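Local coordinates for restriction endonuclease EcoP15I, restriction subunit (Escherichia coli, PDB 4ZCF), which acts with the Mod subunit as an ATP-dependent type III restriction enzyme that recognises inversely oriented 5'-CAGCAG-3' sites and cleaves DNA 25-27 base pairs downstream of one site, at residues I79-M84 against E258-L263; Y147-Q152 against L184-G189; F170-N175 against T202-N207; D282-D287 against K555-F560. One frame throughout, in Å; residues are numbered along the deposited sequence.

How the contacts relate
Contacts 1 and 2 belong to one seven-stranded parallel sheet, joining its first strand to its seventh and its third to its fourth; their centres are 24 Å apart. The bound AMP lies about 13 Å from the Ser83 side chain of contact 1 and about 9 Å from that of Val185 in contact 2, and contact 2 also reaches DNA backbone phosphates. Contact 3 touches contact 2, Tyr147 CD1 lying 3.6 Å from Phe170 CD1, and its Glu172 side chain is about 4 Å from a manganese ion. Contact 4 lies in a second sheet with the same strand order, its centre 35 Å from that of contact 1 and 55 Å from that of contact 3.

Contact 1 (I79-M84 against E258-L263); sequences IIDVSM and EGYKNL
Strand 79-84 is met by the loop 258-263 just where that loop turns into 263-267, an edge strand of the parallel sheet within this chain. The tight part lies around Asp81, Asn262 and Leu263, all buried. Asp81 and Leu263 form a parallel bridge with CA atoms 4.7 Å apart, and Asp81 N donates to Asn262 O at 2.8 Å. That bond is straight at the hydrogen (167°), although the N sits 42° above the carbonyl plane. Asp81 CG is anti to its own carbonyl carbon, which swings the carboxylate back along the loop. OD2 there accepts Lys261 N at 2.8 Å, the N lying nearly along the C-O axis, while OD1 forms a salt bridge with Arg251. Asn262 spans the other end: its ND2 reaches Ile79 O at 3.0 Å, with the oxygen almost in the amide plane, and its OD1 accepts Asn74 N.

The partly exposed side is looser and mostly apolar. Ile79 CG2 lies 3.7 Å from Lys261 CB as the two side chains cross obliquely; the lysine bends at chi2 and carries its amine away from the strand. The Tyr260 ring has Leu263 CD2 3.7 Å above its centre and also meets the ring of Phe256.

Strand 79-84 runs on into the AMP-binding Gly89-Lys90-Thr91 turn, the P-loop region of the helicase domain. Since its buried carboxylate is shared between a guanidinium group and a backbone N-H, Asp81 is probably ionised, its charge balanced by Arg251.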
# COMPACT_ATOMS: atom_id res chain seq x y z
N ILE C 79 21.27 2.69 31.51
CA ILE C 79 20.97 1.29 31.27
C ILE C 79 20.52 0.59 32.55
O ILE C 79 21.28 0.50 33.51
CB ILE C 79 22.14 0.58 30.55
CG1 ILE C 79 22.43 1.26 29.18
CG2 ILE C 79 21.88 -0.93 30.40
CD1 ILE C 79 23.79 0.98 28.60
N ILE C 80 19.27 0.11 32.55
CA ILE C 80 18.67 -0.64 33.65
C ILE C 80 18.61 -2.13 33.23
O ILE C 80 18.24 -2.43 32.09
CB ILE C 80 17.28 -0.04 33.99
CG1 ILE C 80 17.40 1.47 34.32
CG2 ILE C 80 16.59 -0.80 35.13
CD1 ILE C 80 16.16 2.29 34.11
N ASP C 81 19.01 -3.05 34.13
CA ASP C 81 19.02 -4.48 33.83
C ASP C 81 18.04 -5.32 34.62
O ASP C 81 17.91 -5.15 35.83
CB ASP C 81 20.42 -5.07 33.92
CG ASP C 81 21.38 -4.45 32.93
OD1 ASP C 81 20.95 -4.10 31.81
OD2 ASP C 81 22.58 -4.33 33.27
N VAL C 82 17.38 -6.25 33.91
CA VAL C 82 16.43 -7.22 34.44
C VAL C 82 16.91 -8.59 33.97
O VAL C 82 17.17 -8.78 32.78
CB VAL C 82 14.97 -6.92 33.98
CG1 VAL C 82 14.01 -8.00 34.45
CG2 VAL C 82 14.49 -5.56 34.46
N SER C 83 17.07 -9.52 34.92
CA SER C 83 17.51 -10.87 34.63
C SER C 83 16.42 -11.87 35.00
O SER C 83 16.02 -11.99 36.16
CB SER C 83 18.84 -11.18 35.32
OG SER C 83 19.27 -12.48 34.96
N MET C 84 15.90 -12.55 33.97
CA MET C 84 14.83 -13.54 34.10
C MET C 84 15.20 -14.73 33.27
O MET C 84 15.57 -14.56 32.11
CB MET C 84 13.49 -12.98 33.61
CG MET C 84 13.10 -11.70 34.29
SD MET C 84 11.35 -11.68 34.57
CE MET C 84 11.15 -10.07 34.91
N GLU C 258 28.63 -9.65 29.47
CA GLU C 258 29.47 -8.45 29.59
C GLU C 258 29.17 -7.74 30.90
O GLU C 258 29.49 -6.56 31.07
CB GLU C 258 29.24 -7.52 28.38
CG GLU C 258 29.71 -8.10 27.05
CD GLU C 258 29.97 -7.08 25.96
OE1 GLU C 258 29.30 -6.02 25.98
OE2 GLU C 258 30.84 -7.34 25.10
N GLY C 259 28.58 -8.48 31.83
CA GLY C 259 28.20 -7.96 33.13
C GLY C 259 26.91 -7.16 33.11
O GLY C 259 26.08 -7.31 32.20
N TYR C 260 26.75 -6.32 34.13
CA TYR C 260 25.59 -5.47 34.35
C TYR C 260 25.96 -4.01 34.28
O TYR C 260 27.14 -3.65 34.30
CB TYR C 260 24.96 -5.77 35.73
CG TYR C 260 24.57 -7.22 35.95
CD1 TYR C 260 23.45 -7.76 35.34
CD2 TYR C 260 25.28 -8.02 36.84
CE1 TYR C 260 23.08 -9.09 35.55
CE2 TYR C 260 24.92 -9.35 37.07
CZ TYR C 260 23.82 -9.89 36.41
OH TYR C 260 23.45 -11.20 36.63
N LYS C 261 24.94 -3.17 34.22
CA LYS C 261 25.06 -1.72 34.26
C LYS C 261 24.35 -1.25 35.53
O LYS C 261 25.01 -0.71 36.42
CB LYS C 261 24.53 -1.06 32.98
CG LYS C 261 25.39 -1.36 31.74
CD LYS C 261 26.52 -0.35 31.55
CE LYS C 261 27.74 -0.96 30.90
NZ LYS C 261 28.62 0.08 30.31
N ASN C 262 23.06 -1.57 35.68
CA ASN C 262 22.27 -1.28 36.87
C ASN C 262 21.32 -2.45 37.10
O ASN C 262 20.19 -2.44 36.61
CB ASN C 262 21.53 0.06 36.74
CG ASN C 262 22.43 1.27 36.83
OD1 ASN C 262 22.98 1.58 37.88
ND2 ASN C 262 22.59 2.00 35.74
N LEU C 263 21.80 -3.51 37.79
CA LEU C 263 20.98 -4.69 38.05
C LEU C 263 19.90 -4.37 39.06
O LEU C 263 20.18 -4.04 40.22
CB LEU C 263 21.79 -5.94 38.42
CG LEU C 263 20.99 -7.21 38.69
CD1 LEU C 263 20.21 -7.65 37.46
CD2 LEU C 263 21.88 -8.33 39.17

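Contact 2 (Y147-Q152 against L184-G189); sequences YVVESQ and LVINSG. With nucleotides of chain E.
Val149 stands against both Leu184 and Ile186. Its CG1, anti to the backbone N (chi1 177°), lies alongside the isoleucine, 3.8 Å from Ile186 CD1, and the two side chains point the same way. The other branch reaches toward both partners: CG2 meets the leucine obliquely, 3.5 Å from Leu184 CD1, and lies 3.9 Å from Ile186 CD1. That same leucine methyl also approaches Tyr147 CB at 3.8 Å. Two backbone bonds set this parallel register: Val185 N reaches Tyr147 O at 2.9 Å, in the carbonyl plane, and Val149 N meets Val185 O at 2.9 Å, nearly along the C=O axis.

Past the strands the side chains turn to DNA. Asn187 ND2 donates to DT6 OP1 of chain E at 3.1 Å, while OD1 accepts Lys120 NZ. Ser151 OG, anti to its backbone N, gives a 2.6 Å hydrogen bond to DA7 OP2 of chain E. The segments thus grip successive phosphates at the C-terminal ends of two parallel strands of the RecA-like helicase sheet.

Helix 165-172 packs on the face of Tyr147 and Leu184 and also touches Val149, helix 117-128 covers Val148 and Val185, and strand 109-113 flanks strand 180-186; Asn187 is the N-cap of helix 188-191.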
# COMPACT_ATOMS: atom_id res chain seq x y z
N TYR C 147 4.34 -1.08 15.21
CA TYR C 147 4.98 -0.73 13.94
C TYR C 147 6.16 -1.67 13.81
O TYR C 147 7.11 -1.61 14.59
CB TYR C 147 5.44 0.75 13.95
CG TYR C 147 4.36 1.71 14.40
CD1 TYR C 147 4.20 2.04 15.74
CD2 TYR C 147 3.46 2.25 13.48
CE1 TYR C 147 3.17 2.88 16.15
CE2 TYR C 147 2.45 3.12 13.88
CZ TYR C 147 2.29 3.40 15.23
OH TYR C 147 1.28 4.23 15.65
N VAL C 148 6.09 -2.57 12.85
CA VAL C 148 7.11 -3.58 12.66
C VAL C 148 8.00 -3.18 11.51
O VAL C 148 7.50 -3.02 10.41
CB VAL C 148 6.49 -4.99 12.48
CG1 VAL C 148 7.57 -6.08 12.51
CG2 VAL C 148 5.44 -5.26 13.56
N VAL C 149 9.32 -3.01 11.77
CA VAL C 149 10.34 -2.68 10.76
C VAL C 149 10.68 -3.96 10.00
O VAL C 149 11.20 -4.92 10.58
CB VAL C 149 11.60 -1.99 11.34
CG1 VAL C 149 12.65 -1.75 10.25
CG2 VAL C 149 11.24 -0.68 12.04
N GLU C 150 10.34 -3.99 8.69
CA GLU C 150 10.54 -5.14 7.81
C GLU C 150 11.36 -4.78 6.59
O GLU C 150 11.13 -3.75 5.96
CB GLU C 150 9.19 -5.70 7.36
CG GLU C 150 8.29 -6.20 8.49
CD GLU C 150 6.82 -6.13 8.16
OE1 GLU C 150 6.20 -7.21 7.99
OE2 GLU C 150 6.27 -5.01 8.08
N SER C 151 12.31 -5.65 6.23
CA SER C 151 13.15 -5.52 5.05
C SER C 151 12.22 -5.67 3.82
O SER C 151 11.37 -6.57 3.81
CB SER C 151 14.20 -6.63 5.05
OG SER C 151 14.94 -6.68 3.85
N GLN C 152 12.33 -4.74 2.85
CA GLN C 152 11.50 -4.74 1.63
C GLN C 152 12.21 -5.55 0.51
O GLN C 152 13.11 -5.04 -0.15
CB GLN C 152 11.19 -3.30 1.18
N LEU C 184 7.66 0.43 18.31
CA LEU C 184 8.49 0.02 17.18
C LEU C 184 9.25 -1.27 17.46
O LEU C 184 10.17 -1.29 18.27
CB LEU C 184 9.46 1.13 16.75
CG LEU C 184 10.15 0.90 15.40
CD1 LEU C 184 9.23 1.23 14.25
CD2 LEU C 184 11.41 1.72 15.29
N VAL C 185 8.87 -2.34 16.77
CA VAL C 185 9.58 -3.62 16.87
C VAL C 185 10.57 -3.70 15.68
O VAL C 185 10.16 -3.57 14.52
CB VAL C 185 8.62 -4.84 16.94
CG1 VAL C 185 9.37 -6.11 17.34
CG2 VAL C 185 7.47 -4.57 17.91
N ILE C 186 11.87 -3.85 15.98
CA ILE C 186 13.00 -3.90 15.03
C ILE C 186 14.04 -4.95 15.45
O ILE C 186 14.33 -5.09 16.64
CB ILE C 186 13.64 -2.47 14.86
CG1 ILE C 186 14.65 -2.42 13.69
CG2 ILE C 186 14.25 -1.95 16.19
CD1 ILE C 186 14.96 -1.02 13.16
N ASN C 187 14.59 -5.68 14.47
CA ASN C 187 15.63 -6.69 14.67
C ASN C 187 17.02 -6.09 14.42
O ASN C 187 17.11 -4.92 14.05
CB ASN C 187 15.37 -7.96 13.85
CG ASN C 187 15.36 -7.75 12.36
OD1 ASN C 187 14.60 -6.94 11.82
ND2 ASN C 187 16.21 -8.50 11.66
N SER C 188 18.10 -6.84 14.71
CA SER C 188 19.49 -6.40 14.57
C SER C 188 19.90 -6.10 13.12
O SER C 188 20.63 -5.12 12.89
CB SER C 188 20.44 -7.42 15.17
OG SER C 188 20.18 -7.53 16.56
N GLY C 189 19.45 -6.96 12.19
CA GLY C 189 19.71 -6.83 10.76
C GLY C 189 19.21 -5.51 10.19
O GLY C 189 19.85 -4.94 9.30
P DT E 6 16.45 -8.89 7.73
OP1 DT E 6 15.75 -7.98 8.67
OP2 DT E 6 15.64 -9.69 6.80
O5' DT E 6 17.44 -8.05 6.83
C5' DT E 6 18.56 -7.30 7.25
C4' DT E 6 19.26 -6.68 6.04
O4' DT E 6 20.15 -7.63 5.40
C3' DT E 6 18.33 -6.18 4.95
O3' DT E 6 18.63 -4.83 4.69
C2' DT E 6 18.54 -7.12 3.76
C1' DT E 6 19.95 -7.64 4.01
N1 DT E 6 20.27 -9.02 3.49
C2 DT E 6 21.47 -9.20 2.85
O2 DT E 6 22.25 -8.29 2.63
N3 DT E 6 21.73 -10.49 2.45
C4 DT E 6 20.91 -11.61 2.62
O4 DT E 6 21.26 -12.72 2.19
C5 DT E 6 19.69 -11.37 3.33
C7 DT E 6 18.75 -12.51 3.59
C6 DT E 6 19.44 -10.10 3.73
P DA E 7 17.73 -3.92 3.73
OP1 DA E 7 17.78 -2.52 4.20
OP2 DA E 7 16.40 -4.53 3.51
O5' DA E 7 18.62 -4.06 2.41
C5' DA E 7 20.00 -3.68 2.42
C4' DA E 7 20.60 -3.76 1.04
O4' DA E 7 20.92 -5.14 0.70
C3' DA E 7 19.76 -3.19 -0.11
O3' DA E 7 20.57 -2.27 -0.86
C2' DA E 7 19.27 -4.42 -0.87
C1' DA E 7 20.29 -5.49 -0.51
N9 DA E 7 19.80 -6.85 -0.35
C8 DA E 7 18.65 -7.30 0.25
N7 DA E 7 18.54 -8.62 0.28
C5 DA E 7 19.70 -9.05 -0.33
C6 DA E 7 20.20 -10.33 -0.65
N6 DA E 7 19.57 -11.49 -0.37
N1 DA E 7 21.41 -10.39 -1.26
C2 DA E 7 22.06 -9.26 -1.59
N3 DA E 7 21.69 -8.01 -1.32
C4 DA E 7 20.50 -7.98 -0.69

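Contact 3 (F170-N175 against T202-N207); sequences FVEASN and TGLLDN
Val171, Glu172 and Leu204 bury the most surface where the last turn of helix 165-172 meets the loop 202-207. Val171 presents a single methyl: CG1, anti to the backbone N (chi1 163°), fits between two leucines, 3.8 Å from Leu204 CB and 3.8 Å from Leu205 CD1. Both leucine side chains cross the valine at about a right angle.

Glu172 supplies the polar half. Its chain bends at chi2 (-54°), bringing OE2 back over the loop to accept Leu205 N at 2.8 Å, the N coming from above the carboxylate plane. The same oxygen lies beside Leu204, 3.5 Å from its CB. An alanine in place of Glu172 removes the carboxylate that accepts Leu205 N and would probably loosen the loop where Leu205, Asp206 and Asn207 take successive positive phi values. A manganese ion about 4 Å from the Glu172 side chain is likely to favour its charged form.

Ala215 of helix 212-217 packs against both Val171 and Leu204. The loop 202-207 packs against the C-terminal end of helix 165-172, which itself joins the parallel neighbours 143-148 and 180-186, the beta-alpha-beta crossover typical of RecA-like helicase domains.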
# COMPACT_ATOMS: atom_id res chain seq x y z
N PHE C 170 5.63 5.48 12.92
CA PHE C 170 5.93 5.52 14.35
C PHE C 170 6.29 6.95 14.75
O PHE C 170 5.75 7.47 15.72
CB PHE C 170 7.04 4.50 14.72
CG PHE C 170 7.57 4.57 16.15
CD1 PHE C 170 6.88 3.95 17.19
CD2 PHE C 170 8.76 5.23 16.44
CE1 PHE C 170 7.38 3.99 18.50
CE2 PHE C 170 9.27 5.26 17.75
CZ PHE C 170 8.56 4.66 18.77
N VAL C 171 7.21 7.58 14.00
CA VAL C 171 7.66 8.95 14.22
C VAL C 171 6.46 9.94 14.08
O VAL C 171 6.21 10.73 14.99
CB VAL C 171 8.86 9.28 13.27
CG1 VAL C 171 9.09 10.78 13.15
CG2 VAL C 171 10.13 8.58 13.73
N GLU C 172 5.68 9.81 12.98
CA GLU C 172 4.52 10.64 12.64
C GLU C 172 3.23 10.48 13.48
O GLU C 172 2.37 11.37 13.43
CB GLU C 172 4.21 10.54 11.13
CG GLU C 172 5.23 11.24 10.23
CD GLU C 172 5.54 12.70 10.51
OE1 GLU C 172 4.63 13.44 10.95
OE2 GLU C 172 6.70 13.10 10.28
N ALA C 173 3.09 9.36 14.22
CA ALA C 173 1.94 9.03 15.08
C ALA C 173 1.72 10.04 16.20
O ALA C 173 2.65 10.41 16.91
CB ALA C 173 2.11 7.63 15.66
N SER C 174 0.47 10.50 16.35
CA SER C 174 0.02 11.51 17.31
C SER C 174 -0.17 10.99 18.73
O SER C 174 -0.61 9.85 18.91
CB SER C 174 -1.27 12.17 16.81
OG SER C 174 -1.90 12.97 17.79
N ASN C 175 0.13 11.85 19.73
CA ASN C 175 0.01 11.59 21.18
C ASN C 175 -1.40 11.90 21.69
O ASN C 175 -1.81 11.31 22.69
CB ASN C 175 1.02 12.41 21.96
N THR C 202 12.12 13.14 1.72
CA THR C 202 11.04 13.20 2.70
C THR C 202 11.54 13.66 4.06
O THR C 202 12.59 13.22 4.53
CB THR C 202 10.44 11.78 2.79
OG1 THR C 202 10.07 11.33 1.48
CG2 THR C 202 9.26 11.67 3.74
N GLY C 203 10.76 14.50 4.72
CA GLY C 203 11.04 14.98 6.06
C GLY C 203 10.02 14.46 7.04
O GLY C 203 8.82 14.41 6.73
N LEU C 204 10.49 14.03 8.22
CA LEU C 204 9.66 13.54 9.32
C LEU C 204 9.84 14.49 10.51
O LEU C 204 10.81 15.24 10.55
CB LEU C 204 10.03 12.09 9.76
CG LEU C 204 10.14 10.94 8.74
CD1 LEU C 204 10.63 9.67 9.42
CD2 LEU C 204 8.81 10.62 8.08
N LEU C 205 8.92 14.41 11.49
CA LEU C 205 8.91 15.20 12.71
C LEU C 205 8.91 16.70 12.43
O LEU C 205 9.96 17.35 12.49
CB LEU C 205 10.02 14.78 13.69
CG LEU C 205 9.52 14.34 15.05
CD1 LEU C 205 10.41 13.32 15.64
CD2 LEU C 205 9.36 15.50 16.00
N ASP C 206 7.72 17.22 12.09
CA ASP C 206 7.49 18.63 11.75
C ASP C 206 8.47 19.05 10.62
O ASP C 206 9.12 20.11 10.68
CB ASP C 206 7.56 19.53 13.02
CG ASP C 206 7.23 21.00 12.81
OD1 ASP C 206 6.47 21.31 11.86
OD2 ASP C 206 7.74 21.84 13.59
N ASN C 207 8.59 18.15 9.61
CA ASN C 207 9.43 18.24 8.41
C ASN C 207 10.88 18.66 8.71
O ASN C 207 11.43 19.54 8.04
CB ASN C 207 8.77 19.16 7.39
CG ASN C 207 9.39 19.10 6.02
OD1 ASN C 207 9.83 18.05 5.55
ND2 ASN C 207 9.47 20.24 5.36

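Contact 4 (D282-D287 against K555-F560); sequences DAYIED and KYYVDF
The rings of Tyr284 and Tyr557 form an offset stack, with centroids 4.5 Å apart and planes only 6° from parallel. Tyr284 CD2 lies over one face of Tyr557, displaced toward the rim, at 3.5 Å from Tyr557 CE2. At the edge of the Tyr284 ring, in its plane, runs the extended Lys555 chain, whose CD is 3.6 Å from Tyr284 OH. The stack sits on neighbouring parallel strands, 280-285 and 553-558, of a seven-stranded sheet with the strand order of a RecA-like helicase lobe. Both tyrosines have CG anti to the carbonyl carbon, so the rings leave paired positions side by side.

Beneath them the backbone ladder alternates: Tyr556 N to Asp282 O, Tyr284 N to Tyr556 O at 2.9 Å, then Val558 N to Tyr284 O at 2.9 Å. A leucine in place of Tyr284 removes the ring and hydroxyl, and would probably leave Tyr557 and the Lys555 chain less firmly held on this face.

On the opposite face of the sheet, Ile285 CD1 touches Val558 CG2 at 3.5 Å, and Phe565 of helix 565-576 packs over Ala283, Ile285, Val558 and the Tyr556 ring. The ladder runs one residue past strand 280-285: Glu286 N donates to Val558 O at 3.2 Å, straight at the hydrogen (174°) but from 26° above the carbonyl plane.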
# COMPACT_ATOMS: atom_id res chain seq x y z
N ASP C 282 13.35 -34.86 32.34
CA ASP C 282 13.51 -36.32 32.34
C ASP C 282 14.25 -36.75 31.08
O ASP C 282 13.63 -37.00 30.03
CB ASP C 282 12.16 -37.04 32.53
CG ASP C 282 11.63 -37.02 33.95
OD1 ASP C 282 12.45 -37.01 34.90
OD2 ASP C 282 10.39 -37.02 34.11
N ALA C 283 15.59 -36.79 31.17
CA ALA C 283 16.49 -37.11 30.07
C ALA C 283 16.60 -38.59 29.72
O ALA C 283 16.71 -39.43 30.62
CB ALA C 283 17.86 -36.53 30.34
N TYR C 284 16.59 -38.90 28.40
CA TYR C 284 16.71 -40.24 27.81
C TYR C 284 17.90 -40.30 26.86
O TYR C 284 17.91 -39.59 25.85
CB TYR C 284 15.43 -40.62 27.05
CG TYR C 284 14.20 -40.79 27.91
CD1 TYR C 284 13.89 -42.02 28.48
CD2 TYR C 284 13.33 -39.72 28.13
CE1 TYR C 284 12.75 -42.18 29.27
CE2 TYR C 284 12.19 -39.87 28.91
CZ TYR C 284 11.89 -41.11 29.47
OH TYR C 284 10.77 -41.26 30.25
N ILE C 285 18.90 -41.14 27.19
CA ILE C 285 20.12 -41.33 26.39
C ILE C 285 19.99 -42.64 25.58
O ILE C 285 20.04 -43.73 26.17
CB ILE C 285 21.41 -41.31 27.25
CG1 ILE C 285 21.33 -40.41 28.53
CG2 ILE C 285 22.67 -41.12 26.42
CD1 ILE C 285 21.31 -38.87 28.40
N GLU C 286 19.81 -42.54 24.25
CA GLU C 286 19.63 -43.70 23.36
C GLU C 286 20.95 -44.23 22.76
O GLU C 286 21.62 -43.52 22.01
CB GLU C 286 18.56 -43.40 22.28
CG GLU C 286 18.45 -44.40 21.14
CD GLU C 286 17.72 -45.70 21.43
OE1 GLU C 286 16.54 -45.64 21.86
OE2 GLU C 286 18.29 -46.77 21.15
N ASP C 287 21.30 -45.50 23.08
CA ASP C 287 22.50 -46.18 22.59
C ASP C 287 22.11 -47.33 21.65
O ASP C 287 21.27 -47.17 20.76
CB ASP C 287 23.34 -46.71 23.76
CG ASP C 287 24.82 -46.88 23.45
OD1 ASP C 287 25.15 -47.71 22.56
OD2 ASP C 287 25.65 -46.24 24.13
N LYS C 555 10.02 -34.43 29.02
CA LYS C 555 10.89 -35.54 28.68
C LYS C 555 11.75 -35.11 27.49
O LYS C 555 11.22 -34.57 26.52
CB LYS C 555 10.09 -36.82 28.38
CG LYS C 555 9.23 -37.33 29.54
CD LYS C 555 8.54 -38.63 29.16
CE LYS C 555 7.51 -39.09 30.16
NZ LYS C 555 6.77 -40.29 29.67
N TYR C 556 13.07 -35.27 27.61
CA TYR C 556 14.02 -34.85 26.59
C TYR C 556 14.82 -36.05 26.09
O TYR C 556 15.39 -36.78 26.89
CB TYR C 556 14.95 -33.75 27.15
CG TYR C 556 15.52 -32.85 26.07
CD1 TYR C 556 16.70 -33.18 25.42
CD2 TYR C 556 14.86 -31.68 25.69
CE1 TYR C 556 17.22 -32.36 24.42
CE2 TYR C 556 15.39 -30.85 24.70
CZ TYR C 556 16.57 -31.20 24.07
OH TYR C 556 17.09 -30.41 23.07
N TYR C 557 14.84 -36.25 24.77
CA TYR C 557 15.52 -37.38 24.11
C TYR C 557 16.79 -36.95 23.40
O TYR C 557 16.74 -36.13 22.48
CB TYR C 557 14.56 -38.11 23.16
CG TYR C 557 13.37 -38.72 23.87
CD1 TYR C 557 12.28 -37.93 24.24
CD2 TYR C 557 13.34 -40.07 24.20
CE1 TYR C 557 11.19 -38.48 24.92
CE2 TYR C 557 12.26 -40.63 24.88
CZ TYR C 557 11.19 -39.83 25.23
OH TYR C 557 10.13 -40.37 25.92
N VAL C 558 17.93 -37.53 23.84
CA VAL C 558 19.26 -37.27 23.28
C VAL C 558 19.97 -38.51 22.71
O VAL C 558 19.54 -39.65 22.92
CB VAL C 558 20.19 -36.39 24.17
CG1 VAL C 558 19.72 -34.94 24.21
CG2 VAL C 558 20.32 -36.96 25.58
N ASP C 559 21.06 -38.26 21.97
CA ASP C 559 21.93 -39.22 21.31
C ASP C 559 22.83 -39.98 22.30
O ASP C 559 22.94 -39.60 23.47
CB ASP C 559 22.84 -38.45 20.32
CG ASP C 559 22.75 -38.89 18.87
OD1 ASP C 559 21.77 -39.59 18.51
OD2 ASP C 559 23.63 -38.49 18.08
N PHE C 560 23.51 -41.02 21.79
CA PHE C 560 24.51 -41.80 22.51
C PHE C 560 25.68 -40.85 22.79
O PHE C 560 26.35 -40.98 23.81
CB PHE C 560 24.97 -43.02 21.65
CG PHE C 560 25.55 -42.69 20.29
CD1 PHE C 560 24.73 -42.56 19.17
CD2 PHE C 560 26.92 -42.51 20.13
CE1 PHE C 560 25.27 -42.22 17.93
CE2 PHE C 560 27.45 -42.17 18.88
CZ PHE C 560 26.62 -42.03 17.79